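Local coordinates for protein 1H-3-hydroxy-4-oxoquinoline 2,4-dioxygenase (Pseudomonas putida, PDB 3IBT) that catalyses the cofactor-independent dioxygenation of 3-hydroxy-1H-quinolin-4-one, cleaving its ring to give N-formylanthranilate and carbon monoxide in oxoquinoline degradation, at residues 6-12 with 56-60. Residues are numbered along the deposited sequence.
Sequences VNGTLMT and RGHDA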
ATOM      1  N   VAL A   6       0.157  17.601   8.628  1.00 91.77           N
ATOM      2  CA  VAL A   6      -1.283  17.438   8.684  1.00 91.05           C
ATOM      3  C   VAL A   6      -1.657  16.915  10.061  1.00 90.51           C
ATOM      4  O   VAL A   6      -0.825  16.293  10.751  1.00 90.64           O
ATOM      5  CB  VAL A   6      -1.806  16.469   7.550  1.00 91.11           C
ATOM      6  CG1 VAL A   6      -1.813  17.171   6.199  1.00 90.97           C
ATOM      7  CG2 VAL A   6      -0.973  15.199   7.471  1.00 90.58           C
ATOM      8  N   ASN A   7      -2.899  17.184  10.463  1.00 89.41           N
ATOM      9  CA  ASN A   7      -3.465  16.569  11.645  1.00 88.34           C
ATOM     10  C   ASN A   7      -2.462  16.600  12.807  1.00 88.37           C
ATOM     11  O   ASN A   7      -1.908  17.658  13.129  1.00 88.18           O
ATOM     12  CB  ASN A   7      -3.873  15.138  11.308  1.00 87.81           C
ATOM     13  CG  ASN A   7      -5.183  14.772  11.932  1.00 86.32           C
ATOM     14  OD1 ASN A   7      -5.173  14.630  13.272  1.00 84.00           O
ATOM     15  ND2 ASN A   7      -6.322  14.713  11.038  1.00 86.91           N
ATOM     16  N   GLY A   8      -2.193  15.436  13.403  1.00 88.35           N
ATOM     17  CA  GLY A   8      -1.325  15.367  14.587  1.00 88.02           C
ATOM     18  C   GLY A   8       0.148  15.666  14.330  1.00 87.47           C
ATOM     19  O   GLY A   8       0.852  16.181  15.212  1.00 86.92           O
ATOM     20  N   THR A   9       0.621  15.325  13.126  1.00 87.39           N
ATOM     21  CA  THR A   9       2.052  15.459  12.820  1.00 86.79           C
ATOM     22  C   THR A   9       2.387  15.821  11.383  1.00 86.22           C
ATOM     23  O   THR A   9       1.610  16.488  10.662  1.00 85.63           O
ATOM     24  CB  THR A   9       2.853  14.158  13.152  1.00 87.20           C
ATOM     25  OG1 THR A   9       2.216  13.006  12.476  1.00 85.38           O
ATOM     26  CG2 THR A   9       2.999  13.982  14.736  1.00 87.00           C
ATOM     27  N   LEU A  10       3.590  15.367  10.998  1.00 85.79           N
ATOM     28  CA  LEU A  10       4.073  15.589   9.673  1.00 85.86           C
ATOM     29  C   LEU A  10       4.203  14.289   8.873  1.00 86.79           C
ATOM     30  O   LEU A  10       4.133  13.177   9.417  1.00 86.71           O
ATOM     31  CB  LEU A  10       5.413  16.305   9.733  1.00 84.92           C
ATOM     32  CG  LEU A  10       6.008  16.570   8.349  1.00 83.46           C
ATOM     33  CD1 LEU A  10       6.153  18.039   8.116  1.00 84.41           C
ATOM     34  CD2 LEU A  10       7.338  15.861   8.222  1.00 82.51           C
HETATM   35  N   MSE A  11       4.369  14.473   7.563  1.00 87.41           N
HETATM   36  CA  MSE A  11       4.880  13.458   6.661  1.00 89.19           C
HETATM   37  C   MSE A  11       5.635  14.198   5.546  1.00 86.21           C
HETATM   38  O   MSE A  11       5.062  15.121   4.860  1.00 86.10           O
HETATM   39  CB  MSE A  11       3.720  12.661   6.075  1.00 88.78           C
HETATM   40  CG  MSE A  11       2.411  13.457   6.101  1.00 92.33           C
HETATM   41 SE   MSE A  11       0.773  12.356   5.920  1.00 99.02          SE
HETATM   42  CE  MSE A  11       1.118  10.774   7.136  1.00 97.41           C
ATOM     43  N   THR A  12       6.931  13.796   5.392  1.00 84.07           N
ATOM     44  CA  THR A  12       7.694  14.255   4.241  1.00 81.89           C
ATOM     45  C   THR A  12       7.087  13.625   2.976  1.00 81.68           C
ATOM     46  O   THR A  12       6.618  12.474   3.008  1.00 82.10           O
ATOM     47  CB  THR A  12       9.206  13.923   4.370  1.00 81.84           C
ATOM     48  OG1 THR A  12       9.386  12.666   5.089  1.00 78.81           O
ATOM     49  CG2 THR A  12       9.994  15.101   5.109  1.00 81.54           C
ATOM     50  N   ARG A  56       2.796   8.781   8.818  1.00 69.13           N
ATOM     51  CA  ARG A  56       3.165   9.044  10.212  1.00 69.58           C
ATOM     52  C   ARG A  56       4.338   8.182  10.685  1.00 69.50           C
ATOM     53  O   ARG A  56       4.294   6.966  10.567  1.00 69.86           O
ATOM     54  CB  ARG A  56       1.982   8.764  11.142  1.00 69.54           C
ATOM     55  CG  ARG A  56       1.321   9.992  11.679  1.00 69.72           C
ATOM     56  CD  ARG A  56       0.213   9.659  12.730  1.00 69.89           C
ATOM     57  NE  ARG A  56      -0.891  10.663  12.495  1.00 71.02           N
ATOM     58  CZ  ARG A  56      -0.914  11.937  13.090  1.00 71.74           C
ATOM     59  NH1 ARG A  56       0.110  12.386  14.005  1.00 71.68           N
ATOM     60  NH2 ARG A  56      -1.979  12.756  12.754  1.00 72.38           N
ATOM     61  N   GLY A  57       5.387   8.791  11.215  1.00 69.27           N
ATOM     62  CA  GLY A  57       6.462   8.013  11.827  1.00 69.38           C
ATOM     63  C   GLY A  57       7.431   7.417  10.838  1.00 69.83           C
ATOM     64  O   GLY A  57       8.468   6.850  11.223  1.00 69.41           O
ATOM     65  N   HIS A  58       7.085   7.556   9.560  1.00 70.50           N
ATOM     66  CA  HIS A  58       7.872   7.009   8.476  1.00 71.70           C
ATOM     67  C   HIS A  58       8.763   8.021   7.757  1.00 72.36           C
ATOM     68  O   HIS A  58       9.534   7.659   6.860  1.00 72.80           O
ATOM     69  CB  HIS A  58       6.950   6.314   7.499  1.00 71.67           C
ATOM     70  CG  HIS A  58       6.396   5.048   8.050  1.00 73.24           C
ATOM     71  ND1 HIS A  58       5.181   4.989   8.691  1.00 74.63           N
ATOM     72  CD2 HIS A  58       6.924   3.802   8.125  1.00 74.85           C
ATOM     73  CE1 HIS A  58       4.959   3.750   9.097  1.00 75.71           C
ATOM     74  NE2 HIS A  58       6.001   3.009   8.763  1.00 75.92           N
ATOM     75  N   ASP A  59       8.676   9.281   8.159  1.00 72.74           N
ATOM     76  CA  ASP A  59       9.536  10.290   7.587  1.00 73.48           C
ATOM     77  C   ASP A  59      11.020   9.995   7.892  1.00 73.88           C
ATOM     78  O   ASP A  59      11.339   9.136   8.737  1.00 73.74           O
ATOM     79  CB  ASP A  59       9.103  11.691   8.052  1.00 73.68           C
ATOM     80  CG  ASP A  59       8.893  11.790   9.568  1.00 74.45           C
ATOM     81  OD1 ASP A  59       8.168  10.916  10.146  1.00 73.85           O
ATOM     82  OD2 ASP A  59       9.442  12.768  10.166  1.00 74.06           O
ATOM     83  N   ALA A  60      11.914  10.684   7.172  1.00 74.52           N
ATOM     84  CA  ALA A  60      13.364  10.598   7.393  1.00 74.83           C
ATOM     85  C   ALA A  60      13.731  10.877   8.858  1.00 75.13           C
ATOM     86  O   ALA A  60      14.821  10.527   9.328  1.00 75.13           O
ATOM     87  CB  ALA A  60      14.102  11.565   6.458  1.00 74.56           C
TER
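A long side chain can supply much of the contact between a loop and a hairpin without a hydrogen bond between them. Arg-56 illustrates the principle: residues 6-12 cover 135 Å² of it, and 376 Å² is buried in all. The hairpin's type II' turn from Val-6 to Thr-9 is closed by a weak hydrogen bond from Thr-9 N to Val-6 O (2.9 Å), and Val-6 N to Thr-9 O (2.7 Å) completes the reciprocal pair. Arg-56 reaches along this turn. Its guanidinium edge meets Gly-8 and Asn-7, while Thr-9 OG1 lies over one face, 2.7 Å from Arg-56 NH1 but poorly angled for a hydrogen bond. Gly-8 N and Arg-56 NH2, 2.8 Å apart, are both donors, so proximity reflects crowding; the charge is met by a salt bridge to Asp-76.

Close van der Waals contacts follow farther along. Selenomethionine Met-11 brings CE to 3.1 Å from Arg-56 N. Thr-12 OG1 hydrogen-bonds to Asp-54 while touching Asp-59 CB (3.1 Å), and Asp-59 OD2 hydrogen-bonds to Thr-63.

In this α/β-hydrolase fold, the contact joins antiparallel strands 5-6 and 9-16 to the loop following strand 49-53, while helix 70-83 packs against Val-6 and Met-11 and supplies Asp-76.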